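Local coordinates for PAC2 family protein (Mycobacterium tuberculosis, PDB 2WAM) that is of unknown function but belongs to the PAC2 family, represents a gene family duplicated in actinobacteria, and assembles from several copies of one chain, at residues P46-L51 / A99-D104; E105-R110 / E151-W156. One frame throughout, in Å; residues are numbered along the deposited sequence.

Contact 1 (P46-L51 / A99-D104); sequences PGMYEL and ASFAID
Tyr49 and Phe101 face each other as a non-hydrogen-bonded pair where the short strand 49-51 runs antiparallel to the end of strand 94-101, their CA atoms 4.1 Å apart. The tightly packed part is the face that carries these two rings together with Leu51 and Ala99. There the CB of Tyr49 lies over one face of the Phe101 ring, offset toward the rim, 4.1 Å from its centroid in a CH-pi contact. Tyr49 holds its CG between the backbone N and the carbonyl carbon (chi1 67°), which swings its ring alongside that of Phe101 with the planes oblique, at 58°. The methyl of Ala99 touches both neighbours, 4.1 Å from Tyr49 CD1 and 4.0 Å from Leu51 CD2. Across the ladder Glu50 and Ser100 form the hydrogen-bonded pair, each N donating to the other's O at 2.9 Å. Their side chains turn to the looser, more solvent-exposed face and make no polar bond with each other. Past Tyr49 the pairing continues as Met48 O accepts from Ala102 N at 2.9 Å. On its other side strand 49-51 meets strand 44-45 with a classic beta bulge at Met48 and Tyr49. Helix 156-169 covers much of the buried face, its Phe159 edge-to-face with Phe101, while Pro43 and Phe53 of the second subunit pack on Tyr49 and Leu51, and strand 131-137 flanks Phe101 on the sheet.

Contact 2 (E105-R110 / E151-W156); sequences ELLDYR and EPDLKW
A loop-to-loop junction of the PAC2 fold joins the exit of helix 103-106 to the turn that leads from strand 143-148 into helix 156-169, with Lys155 at the N-cap position of that helix. At its centre Leu106 O is gripped by two successive amides. Asp153 N donates at 2.9 Å from almost straight beyond the carbonyl oxygen, whereas Leu154 N, at 3.2 Å, comes in tilted 33° from the carbonyl plane. The two bonds tie the C-terminal end of the short helix 103-106 to the residues just before helix 156-169, and apolar groups close round them: Leu106 CB meets Pro152 CB at 3.8 Å, and Leu106 CD2 rests on Lys155 CD at 3.6 Å, where the two side chains cross at about a right angle. From CG onward the lysine chain is extended, which carries NZ across to Glu105 O for a weak bond. The glutamate carboxylate stays beyond salt-bridge distance of that amine and instead pairs through OE1 with Arg158 of the third subunit. The carboxylate of Asp153 has many partners: OD1 also forms a salt bridge with Arg112, OD2 pairs with Arg110 of the fourth subunit, and these positive charges would probably favour its ionised form. Trp156 stacks on Tyr109 of that same fourth subunit, so the junction is part of the contact between chains. The indole NE1 of Trp156, at the start of the helix, donates back to Pro152 O in the preceding loop. A water donates to both Asp108 O and Asp153 OD1, and the same OD1, met from above the carboxylate plane, accepts Asp108 N at 3.0 Å along a nearly straight N-H line of 174°.

The two contacts lie in series along the chain, with centres about 12 Å apart, and share helix 103-106. Contact 1 is partly buried and lies near one end of the main sheet, between its second and third strands, its ladder supplemented by aromatic and aliphatic packing on one face. Contact 2 is buried and has no strand pairing; main-chain amides, a carboxylate and a water join apolar packing round Leu106, between a short weak helix and a loop, and much of its charge is answered by other subunits. They touch directly: Met48 CE packs on Leu106 CD1 at 3.8 Å, and Asp104 OD1 lies 2.6 Å from Tyr109 OH, a probable hydrogen bond. Both border helix 156-169, contact 1 along its side and contact 2 at its start.

Contact 1 (P46-L51 / A99-D104)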
loop_
_atom_site.group_PDB
_atom_site.type_symbol
_atom_site.label_atom_id
_atom_site.label_comp_id
_atom_site.label_asym_id
_atom_site.label_seq_id
_atom_site.Cartn_x
_atom_site.Cartn_y
_atom_site.Cartn_z
ATOM N N PRO A 46 4.759 -7.379 3.107
ATOM C CA PRO A 46 3.495 -7.456 2.369
ATOM C C PRO A 46 3.721 -7.827 0.904
ATOM O O PRO A 46 4.559 -7.246 0.210
ATOM C CB PRO A 46 2.932 -6.042 2.486
ATOM C CG PRO A 46 3.671 -5.427 3.655
ATOM C CD PRO A 46 5.021 -6.030 3.633
ATOM N N GLY A 47 2.972 -8.825 0.450
ATOM C CA GLY A 47 3.081 -9.306 -0.906
ATOM C C GLY A 47 4.305 -10.168 -1.162
ATOM O O GLY A 47 4.605 -10.472 -2.322
ATOM N N MET A 48 5.022 -10.555 -0.105
ATOM C CA MET A 48 6.198 -11.391 -0.296
ATOM C C MET A 48 6.312 -12.590 0.651
ATOM O O MET A 48 6.564 -13.704 0.203
ATOM C CB MET A 48 7.479 -10.561 -0.263
ATOM C CG MET A 48 8.668 -11.327 -0.823
ATOM S SD MET A 48 8.447 -11.796 -2.564
ATOM C CE MET A 48 9.216 -13.371 -2.452
ATOM N N TYR A 49 6.154 -12.358 1.954
ATOM C CA TYR A 49 6.194 -13.448 2.921
ATOM C C TYR A 49 5.616 -13.067 4.267
ATOM O O TYR A 49 5.710 -11.916 4.688
ATOM C CB TYR A 49 7.623 -13.974 3.112
ATOM C CG TYR A 49 8.581 -12.996 3.779
ATOM C CD1 TYR A 49 8.639 -12.872 5.169
ATOM C CD2 TYR A 49 9.444 -12.220 3.026
ATOM C CE1 TYR A 49 9.525 -11.998 5.785
ATOM C CE2 TYR A 49 10.327 -11.337 3.632
ATOM C CZ TYR A 49 10.367 -11.227 5.007
ATOM O OH TYR A 49 11.250 -10.344 5.590
ATOM N N GLU A 50 5.009 -14.053 4.924
ATOM C CA GLU A 50 4.646 -13.972 6.328
ATOM C C GLU A 50 5.673 -14.723 7.175
ATOM O O GLU A 50 6.070 -15.849 6.849
ATOM C CB GLU A 50 3.294 -14.618 6.562
ATOM C CG GLU A 50 2.111 -13.854 6.033
ATOM C CD GLU A 50 0.829 -14.203 6.786
ATOM O OE1 GLU A 50 0.882 -15.046 7.721
ATOM O OE2 GLU A 50 -0.225 -13.621 6.443
ATOM N N LEU A 51 6.097 -14.101 8.265
ATOM C CA LEU A 51 6.898 -14.791 9.267
ATOM C C LEU A 51 6.042 -15.641 10.188
ATOM O O LEU A 51 4.950 -15.245 10.577
ATOM C CB LEU A 51 7.656 -13.778 10.112
ATOM C CG LEU A 51 8.860 -13.205 9.390
ATOM C CD1 LEU A 51 9.529 -12.162 10.249
ATOM C CD2 LEU A 51 9.820 -14.346 9.024
ATOM N N ALA A 99 9.076 -18.862 7.267
ATOM C CA ALA A 99 8.383 -17.891 6.418
ATOM C C ALA A 99 7.629 -18.550 5.253
ATOM O O ALA A 99 8.176 -19.405 4.548
ATOM C CB ALA A 99 9.370 -16.845 5.896
ATOM N N SER A 100 6.369 -18.164 5.068
ATOM C CA SER A 100 5.607 -18.585 3.891
ATOM C C SER A 100 5.703 -17.483 2.869
ATOM O O SER A 100 5.295 -16.353 3.137
ATOM C CB SER A 100 4.118 -18.783 4.200
ATOM O OG SER A 100 3.933 -19.441 5.429
ATOM N N PHE A 101 6.216 -17.804 1.689
ATOM C CA PHE A 101 6.220 -16.815 0.624
ATOM C C PHE A 101 4.861 -16.755 -0.068
ATOM O O PHE A 101 4.080 -17.711 -0.036
ATOM C CB PHE A 101 7.377 -17.050 -0.333
ATOM C CG PHE A 101 8.716 -16.750 0.278
ATOM C CD1 PHE A 101 9.373 -17.699 1.048
ATOM C CD2 PHE A 101 9.309 -15.514 0.104
ATOM C CE1 PHE A 101 10.602 -17.417 1.623
ATOM C CE2 PHE A 101 10.540 -15.225 0.673
ATOM C CZ PHE A 101 11.184 -16.173 1.434
ATOM N N ALA A 102 4.572 -15.600 -0.647
ATOM C CA ALA A 102 3.313 -15.357 -1.321
ATOM C C ALA A 102 3.324 -16.010 -2.707
ATOM O O ALA A 102 3.378 -15.331 -3.740
ATOM C CB ALA A 102 3.071 -13.843 -1.427
ATOM N N ILE A 103 3.288 -17.336 -2.726
ATOM C CA ILE A 103 3.325 -18.066 -3.985
ATOM C C ILE A 103 2.156 -17.622 -4.880
ATOM O O ILE A 103 2.321 -17.486 -6.093
ATOM C CB ILE A 103 3.366 -19.605 -3.744
ATOM C CG1 ILE A 103 3.578 -20.385 -5.049
ATOM C CG2 ILE A 103 2.106 -20.067 -3.050
ATOM C CD1 ILE A 103 4.713 -19.864 -5.924
ATOM N N ASP A 104 0.992 -17.351 -4.285
ATOM C CA ASP A 104 -0.144 -16.844 -5.050
ATOM C C ASP A 104 0.143 -15.543 -5.822
ATOM O O ASP A 104 -0.478 -15.275 -6.856
ATOM C CB ASP A 104 -1.377 -16.672 -4.170
ATOM C CG ASP A 104 -2.661 -16.449 -4.986
ATOM O OD1 ASP A 104 -2.991 -17.304 -5.839
ATOM O OD2 ASP A 104 -3.351 -15.423 -4.765
#

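Contact 2 (E105-R110 / E151-W156)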
loop_
_atom_site.group_PDB
_atom_site.type_symbol
_atom_site.label_atom_id
_atom_site.label_comp_id
_atom_site.label_asym_id
_atom_site.label_seq_id
_atom_site.Cartn_x
_atom_site.Cartn_y
_atom_site.Cartn_z
ATOM N N GLU A 105 1.078 -14.742 -5.310
ATOM C CA GLU A 105 1.496 -13.509 -5.975
ATOM C C GLU A 105 2.618 -13.724 -7.001
ATOM O O GLU A 105 2.932 -12.813 -7.769
ATOM C CB GLU A 105 1.952 -12.454 -4.947
ATOM C CG GLU A 105 0.868 -11.934 -4.006
ATOM C CD GLU A 105 -0.147 -11.040 -4.705
ATOM O OE1 GLU A 105 -1.345 -11.123 -4.357
ATOM O OE2 GLU A 105 0.248 -10.257 -5.601
ATOM N N LEU A 106 3.210 -14.916 -7.020
ATOM C CA LEU A 106 4.442 -15.137 -7.776
ATOM C C LEU A 106 4.297 -16.198 -8.863
ATOM O O LEU A 106 5.239 -16.481 -9.595
ATOM C CB LEU A 106 5.581 -15.540 -6.827
ATOM C CG LEU A 106 5.939 -14.579 -5.695
ATOM C CD1 LEU A 106 6.868 -15.260 -4.720
ATOM C CD2 LEU A 106 6.570 -13.308 -6.234
ATOM N N LEU A 107 3.114 -16.780 -8.969
ATOM C CA LEU A 107 2.923 -17.917 -9.860
ATOM C C LEU A 107 2.016 -17.611 -11.055
ATOM O O LEU A 107 1.000 -16.917 -10.933
ATOM C CB LEU A 107 2.387 -19.097 -9.050
ATOM C CG LEU A 107 1.961 -20.333 -9.816
ATOM C CD1 LEU A 107 3.202 -21.075 -10.300
ATOM C CD2 LEU A 107 1.076 -21.220 -8.944
ATOM N N ASP A 108 2.401 -18.112 -12.220
ATOM C CA ASP A 108 1.520 -18.090 -13.377
ATOM C C ASP A 108 0.694 -19.378 -13.372
ATOM O O ASP A 108 1.176 -20.444 -13.757
ATOM C CB ASP A 108 2.347 -17.981 -14.655
ATOM C CG ASP A 108 1.501 -17.969 -15.921
ATOM O OD1 ASP A 108 0.334 -18.409 -15.904
ATOM O OD2 ASP A 108 2.037 -17.530 -16.954
ATOM N N TYR A 109 -0.554 -19.279 -12.936
ATOM C CA TYR A 109 -1.381 -20.463 -12.737
ATOM C C TYR A 109 -1.751 -21.194 -14.022
ATOM O O TYR A 109 -1.911 -22.415 -14.025
ATOM C CB TYR A 109 -2.650 -20.104 -11.979
ATOM C CG TYR A 109 -2.437 -19.984 -10.497
ATOM C CD1 TYR A 109 -2.118 -18.763 -9.927
ATOM C CD2 TYR A 109 -2.565 -21.090 -9.662
ATOM C CE1 TYR A 109 -1.928 -18.631 -8.575
ATOM C CE2 TYR A 109 -2.388 -20.970 -8.303
ATOM C CZ TYR A 109 -2.072 -19.729 -7.762
ATOM O OH TYR A 109 -1.894 -19.566 -6.406
ATOM N N ARG A 110 -1.897 -20.448 -15.108
ATOM C CA ARG A 110 -2.246 -21.066 -16.371
ATOM C C ARG A 110 -1.066 -21.759 -17.071
ATOM O O ARG A 110 -1.296 -22.570 -17.962
ATOM C CB ARG A 110 -2.976 -20.078 -17.283
ATOM C CG ARG A 110 -4.447 -19.921 -16.905
ATOM C CD ARG A 110 -5.147 -18.801 -17.654
ATOM N NE ARG A 110 -5.630 -19.210 -18.970
ATOM C CZ ARG A 110 -4.941 -19.074 -20.103
ATOM N NH1 ARG A 110 -3.721 -18.560 -20.085
ATOM N NH2 ARG A 110 -5.467 -19.469 -21.255
ATOM N N GLU A 151 9.873 -22.693 -8.043
ATOM C CA GLU A 151 10.497 -21.495 -8.603
ATOM C C GLU A 151 9.400 -20.530 -9.061
ATOM O O GLU A 151 8.518 -20.911 -9.830
ATOM C CB GLU A 151 11.384 -21.870 -9.785
ATOM C CG GLU A 151 12.040 -20.705 -10.495
ATOM C CD GLU A 151 12.746 -21.149 -11.757
ATOM O OE1 GLU A 151 12.077 -21.741 -12.624
ATOM O OE2 GLU A 151 13.966 -20.923 -11.881
ATOM N N PRO A 152 9.438 -19.280 -8.578
ATOM C CA PRO A 152 8.455 -18.279 -9.010
ATOM C C PRO A 152 8.575 -17.943 -10.509
ATOM O O PRO A 152 9.632 -18.133 -11.099
ATOM C CB PRO A 152 8.809 -17.038 -8.173
ATOM C CG PRO A 152 9.854 -17.466 -7.178
ATOM C CD PRO A 152 10.488 -18.708 -7.717
ATOM N N ASP A 153 7.497 -17.457 -11.116
ATOM C CA ASP A 153 7.562 -16.917 -12.473
ATOM C C ASP A 153 7.876 -15.425 -12.399
ATOM O O ASP A 153 8.600 -14.885 -13.229
ATOM C CB ASP A 153 6.233 -17.101 -13.212
ATOM C CG ASP A 153 5.880 -18.540 -13.417
ATOM O OD1 ASP A 153 5.245 -19.124 -12.526
ATOM O OD2 ASP A 153 6.231 -19.090 -14.476
ATOM N N LEU A 154 7.320 -14.776 -11.386
ATOM C CA LEU A 154 7.370 -13.332 -11.264
ATOM C C LEU A 154 8.359 -12.857 -10.215
ATOM O O LEU A 154 8.761 -13.621 -9.338
ATOM C CB LEU A 154 5.984 -12.821 -10.893
ATOM C CG LEU A 154 4.874 -13.342 -11.798
ATOM C CD1 LEU A 154 3.552 -12.758 -11.370
ATOM C CD2 LEU A 154 5.171 -13.005 -13.265
ATOM N N LYS A 155 8.754 -11.592 -10.338
ATOM C CA LYS A 155 9.438 -10.841 -9.280
ATOM C C LYS A 155 10.702 -11.450 -8.671
ATOM O O LYS A 155 10.854 -11.438 -7.448
ATOM C CB LYS A 155 8.459 -10.588 -8.146
ATOM C CG LYS A 155 7.299 -9.734 -8.526
ATOM C CD LYS A 155 6.144 -9.989 -7.591
ATOM C CE LYS A 155 5.068 -8.950 -7.781
ATOM N NZ LYS A 155 3.801 -9.495 -7.306
ATOM N N TRP A 156 11.611 -11.954 -9.498
ATOM C CA TRP A 156 12.808 -12.601 -8.974
ATOM C C TRP A 156 13.659 -11.683 -8.104
ATOM O O TRP A 156 14.241 -12.123 -7.116
ATOM C CB TRP A 156 13.665 -13.160 -10.111
ATOM C CG TRP A 156 13.125 -14.400 -10.734
ATOM C CD1 TRP A 156 11.880 -14.944 -10.559
ATOM C CD2 TRP A 156 13.801 -15.238 -11.666
ATOM N NE1 TRP A 156 11.753 -16.083 -11.313
ATOM C CE2 TRP A 156 12.920 -16.284 -12.009
ATOM C CE3 TRP A 156 15.078 -15.217 -12.246
ATOM C CZ2 TRP A 156 13.266 -17.288 -12.900
ATOM C CZ3 TRP A 156 15.422 -16.212 -13.124
ATOM C CH2 TRP A 156 14.519 -17.235 -13.449
HETATM O O HOH W 1 3.993 -21.247 -13.768
#